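Transmembrane oligosaccharyl transferase (Archaeoglobus fulgidus, PDB 3WAJ) is a membrane-embedded archaeal oligosaccharyl transferase of the STT3/AglB family, with a helical transmembrane part and a soluble C-terminal part. Local coordinates at residues N576-F587 with E591-K602. Numbering follows the deposited sequence.
Sequences NKYNNVPGASSF and ENESYAEFVAEK
In the AglB core domain, a turn and short helix fold back against the next helix, 593-602, where Tyr595 and Val599 meet Asn580, Pro582 and Phe587. Tyr595 OH donates to Asn580 OD1 at 2.8 Å, in the carbonyl plane and on a lone pair, with the amide and ring planes 53° apart. The tyrosine ring reaches from its helix to the type I turn 577-580 because chi1 (-171°) sets CG anti to the backbone N. At the ring edge, Tyr595 CE2 comes 3.6 Å from Ser586 O, while Lys577 CG lies 3.7 Å from Tyr595 OH. Where the short helix 584-588 and helix 593-602 pack together, the apolar contacts lie one turn further along: Val599 CG1 packs on Pro582 CB at 3.7 Å and on Phe587 CB at 3.9 Å, and Pro582 CG also touches Lys602 CB. Phe587 lays CE1 against Ala596 CB (3.9 Å), and Ala596 O lies at the edge of its ring, near the plane; Met678 and Leu682 of helix 678-684 also touch the Phe587 side chain. Lys577 NZ forms a long salt bridge with Glu591 OE2 (3.7 Å), its stronger partner being Glu627. At the start of helix 593-602, Asn592 is the N-cap, its OD1 accepting from Tyr595 N at 2.9 Å.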
# COMPACT_ATOMS: atom_id res chain seq x y z
N ASN A 576 -19.08 0.53 4.79
CA ASN A 576 -19.28 1.17 6.10
C ASN A 576 -20.62 0.80 6.72
O ASN A 576 -21.51 0.31 6.02
CB ASN A 576 -19.18 2.70 6.02
CG ASN A 576 -20.23 3.30 5.09
OD1 ASN A 576 -21.45 3.15 5.29
ND2 ASN A 576 -19.75 3.99 4.06
N LYS A 577 -20.79 1.08 8.01
CA LYS A 577 -22.08 0.81 8.67
C LYS A 577 -23.03 2.00 8.69
O LYS A 577 -24.24 1.82 8.58
CB LYS A 577 -21.87 0.24 10.07
CG LYS A 577 -21.78 -1.28 10.09
CD LYS A 577 -20.99 -1.83 11.28
CE LYS A 577 -21.28 -1.07 12.55
NZ LYS A 577 -20.38 -1.53 13.64
N TYR A 578 -22.49 3.21 8.80
CA TYR A 578 -23.34 4.40 8.90
C TYR A 578 -24.21 4.67 7.65
O TYR A 578 -25.33 5.16 7.77
CB TYR A 578 -22.51 5.64 9.30
CG TYR A 578 -21.43 5.99 8.30
CD1 TYR A 578 -20.12 5.54 8.48
CD2 TYR A 578 -21.70 6.79 7.20
CE1 TYR A 578 -19.12 5.86 7.57
CE2 TYR A 578 -20.71 7.11 6.29
CZ TYR A 578 -19.43 6.65 6.48
OH TYR A 578 -18.45 6.98 5.58
N ASN A 579 -23.71 4.33 6.46
CA ASN A 579 -24.52 4.42 5.23
C ASN A 579 -24.91 3.05 4.66
O ASN A 579 -25.34 2.94 3.51
CB ASN A 579 -23.82 5.26 4.15
CG ASN A 579 -23.88 6.75 4.44
OD1 ASN A 579 -24.81 7.24 5.08
ND2 ASN A 579 -22.87 7.48 3.98
N ASN A 580 -24.73 2.02 5.48
CA ASN A 580 -25.02 0.64 5.11
C ASN A 580 -24.48 0.19 3.74
O ASN A 580 -25.18 -0.46 2.96
CB ASN A 580 -26.52 0.37 5.24
CG ASN A 580 -27.00 0.51 6.68
OD1 ASN A 580 -26.64 -0.30 7.54
ND2 ASN A 580 -27.80 1.53 6.94
N VAL A 581 -23.24 0.56 3.46
CA VAL A 581 -22.55 0.14 2.24
C VAL A 581 -21.81 -1.15 2.51
O VAL A 581 -20.81 -1.16 3.23
CB VAL A 581 -21.56 1.20 1.74
CG1 VAL A 581 -20.87 0.71 0.46
CG2 VAL A 581 -22.28 2.55 1.50
N PRO A 582 -22.30 -2.25 1.93
CA PRO A 582 -21.64 -3.53 2.19
C PRO A 582 -20.21 -3.51 1.69
O PRO A 582 -19.93 -3.01 0.58
CB PRO A 582 -22.48 -4.55 1.40
CG PRO A 582 -23.41 -3.73 0.50
CD PRO A 582 -23.55 -2.38 1.16
N GLY A 583 -19.32 -4.02 2.52
CA GLY A 583 -17.89 -3.98 2.27
C GLY A 583 -17.19 -4.64 3.45
O GLY A 583 -17.85 -5.17 4.34
N ALA A 584 -15.87 -4.61 3.45
CA ALA A 584 -15.10 -5.30 4.47
C ALA A 584 -15.36 -4.80 5.90
O ALA A 584 -15.48 -5.60 6.82
CB ALA A 584 -13.61 -5.26 4.14
N SER A 585 -15.46 -3.50 6.11
CA SER A 585 -15.60 -2.98 7.46
C SER A 585 -16.98 -3.30 8.03
O SER A 585 -17.13 -3.54 9.23
CB SER A 585 -15.31 -1.47 7.54
OG SER A 585 -16.33 -0.71 6.94
N SER A 586 -17.98 -3.34 7.17
CA SER A 586 -19.35 -3.56 7.64
C SER A 586 -19.59 -5.05 7.85
O SER A 586 -20.49 -5.45 8.59
CB SER A 586 -20.36 -2.98 6.65
OG SER A 586 -19.98 -3.28 5.32
N PHE A 587 -18.78 -5.88 7.20
CA PHE A 587 -18.86 -7.30 7.46
C PHE A 587 -18.19 -7.61 8.82
O PHE A 587 -18.84 -8.14 9.73
CB PHE A 587 -18.26 -8.11 6.31
CG PHE A 587 -18.29 -9.60 6.54
CD1 PHE A 587 -19.44 -10.33 6.29
CD2 PHE A 587 -17.17 -10.27 7.04
CE1 PHE A 587 -19.49 -11.71 6.53
CE2 PHE A 587 -17.20 -11.65 7.27
CZ PHE A 587 -18.36 -12.36 7.02
N GLU A 591 -22.40 -6.61 14.24
CA GLU A 591 -22.66 -7.04 15.60
C GLU A 591 -23.67 -8.17 15.73
O GLU A 591 -23.99 -8.58 16.84
CB GLU A 591 -23.04 -5.85 16.47
CG GLU A 591 -21.85 -4.95 16.76
CD GLU A 591 -22.25 -3.54 17.06
OE1 GLU A 591 -23.46 -3.30 17.29
OE2 GLU A 591 -21.37 -2.66 17.07
N ASN A 592 -24.17 -8.67 14.60
CA ASN A 592 -24.93 -9.93 14.58
C ASN A 592 -24.77 -10.65 13.25
O ASN A 592 -24.39 -10.04 12.25
CB ASN A 592 -26.42 -9.70 14.93
CG ASN A 592 -27.05 -8.63 14.06
OD1 ASN A 592 -27.43 -8.90 12.91
ND2 ASN A 592 -27.15 -7.42 14.60
N GLU A 593 -25.06 -11.94 13.22
CA GLU A 593 -24.85 -12.70 11.99
C GLU A 593 -25.79 -12.27 10.85
O GLU A 593 -25.39 -12.28 9.69
CB GLU A 593 -24.95 -14.21 12.25
CG GLU A 593 -24.41 -15.05 11.11
CD GLU A 593 -24.47 -16.55 11.37
OE1 GLU A 593 -25.06 -16.97 12.39
OE2 GLU A 593 -23.93 -17.31 10.54
N SER A 594 -27.03 -11.88 11.19
CA SER A 594 -28.00 -11.43 10.19
C SER A 594 -27.51 -10.26 9.36
O SER A 594 -27.63 -10.27 8.13
CB SER A 594 -29.33 -11.03 10.85
OG SER A 594 -29.71 -12.02 11.78
N TYR A 595 -26.98 -9.23 10.02
CA TYR A 595 -26.43 -8.08 9.32
C TYR A 595 -25.25 -8.50 8.44
O TYR A 595 -25.16 -8.08 7.29
CB TYR A 595 -25.99 -6.99 10.30
CG TYR A 595 -25.61 -5.69 9.61
CD1 TYR A 595 -26.54 -4.69 9.39
CD2 TYR A 595 -24.30 -5.47 9.17
CE1 TYR A 595 -26.19 -3.51 8.76
CE2 TYR A 595 -23.94 -4.30 8.54
CZ TYR A 595 -24.88 -3.32 8.34
OH TYR A 595 -24.52 -2.14 7.72
N ALA A 596 -24.35 -9.32 8.98
CA ALA A 596 -23.23 -9.85 8.21
C ALA A 596 -23.69 -10.57 6.94
O ALA A 596 -23.11 -10.40 5.85
CB ALA A 596 -22.36 -10.79 9.07
N GLU A 597 -24.75 -11.37 7.10
CA GLU A 597 -25.37 -12.12 6.01
C GLU A 597 -25.94 -11.18 4.93
O GLU A 597 -25.86 -11.47 3.73
CB GLU A 597 -26.47 -13.02 6.58
CG GLU A 597 -26.55 -14.39 5.96
CD GLU A 597 -25.22 -15.10 5.95
OE1 GLU A 597 -24.99 -15.87 5.00
OE2 GLU A 597 -24.42 -14.89 6.87
N PHE A 598 -26.50 -10.06 5.37
CA PHE A 598 -26.96 -9.04 4.45
C PHE A 598 -25.78 -8.54 3.62
O PHE A 598 -25.84 -8.48 2.39
CB PHE A 598 -27.64 -7.88 5.21
CG PHE A 598 -27.58 -6.56 4.48
CD1 PHE A 598 -28.42 -6.31 3.40
CD2 PHE A 598 -26.69 -5.57 4.88
CE1 PHE A 598 -28.36 -5.09 2.71
CE2 PHE A 598 -26.62 -4.34 4.20
CZ PHE A 598 -27.45 -4.10 3.11
N VAL A 599 -24.69 -8.20 4.30
CA VAL A 599 -23.51 -7.70 3.61
C VAL A 599 -22.92 -8.75 2.66
O VAL A 599 -22.57 -8.43 1.50
CB VAL A 599 -22.45 -7.22 4.62
CG1 VAL A 599 -21.13 -6.89 3.91
CG2 VAL A 599 -22.98 -6.04 5.40
N ALA A 600 -22.82 -9.99 3.14
CA ALA A 600 -22.17 -11.05 2.37
C ALA A 600 -22.97 -11.41 1.14
O ALA A 600 -22.41 -11.67 0.09
CB ALA A 600 -21.93 -12.27 3.23
N GLU A 601 -24.29 -11.45 1.29
CA GLU A 601 -25.17 -11.75 0.18
C GLU A 601 -25.01 -10.72 -0.94
O GLU A 601 -24.86 -11.10 -2.09
CB GLU A 601 -26.62 -11.81 0.65
CG GLU A 601 -27.58 -12.39 -0.38
CD GLU A 601 -27.42 -13.90 -0.59
OE1 GLU A 601 -26.52 -14.53 0.02
OE2 GLU A 601 -28.21 -14.46 -1.38
N LYS A 602 -25.03 -9.43 -0.59
CA LYS A 602 -24.82 -8.34 -1.55
C LYS A 602 -23.54 -8.48 -2.35
O LYS A 602 -23.52 -8.14 -3.53
CB LYS A 602 -24.79 -6.98 -0.84
CG LYS A 602 -26.13 -6.55 -0.25
CD LYS A 602 -27.15 -6.23 -1.34
CE LYS A 602 -28.56 -6.23 -0.76
NZ LYS A 602 -29.65 -6.28 -1.80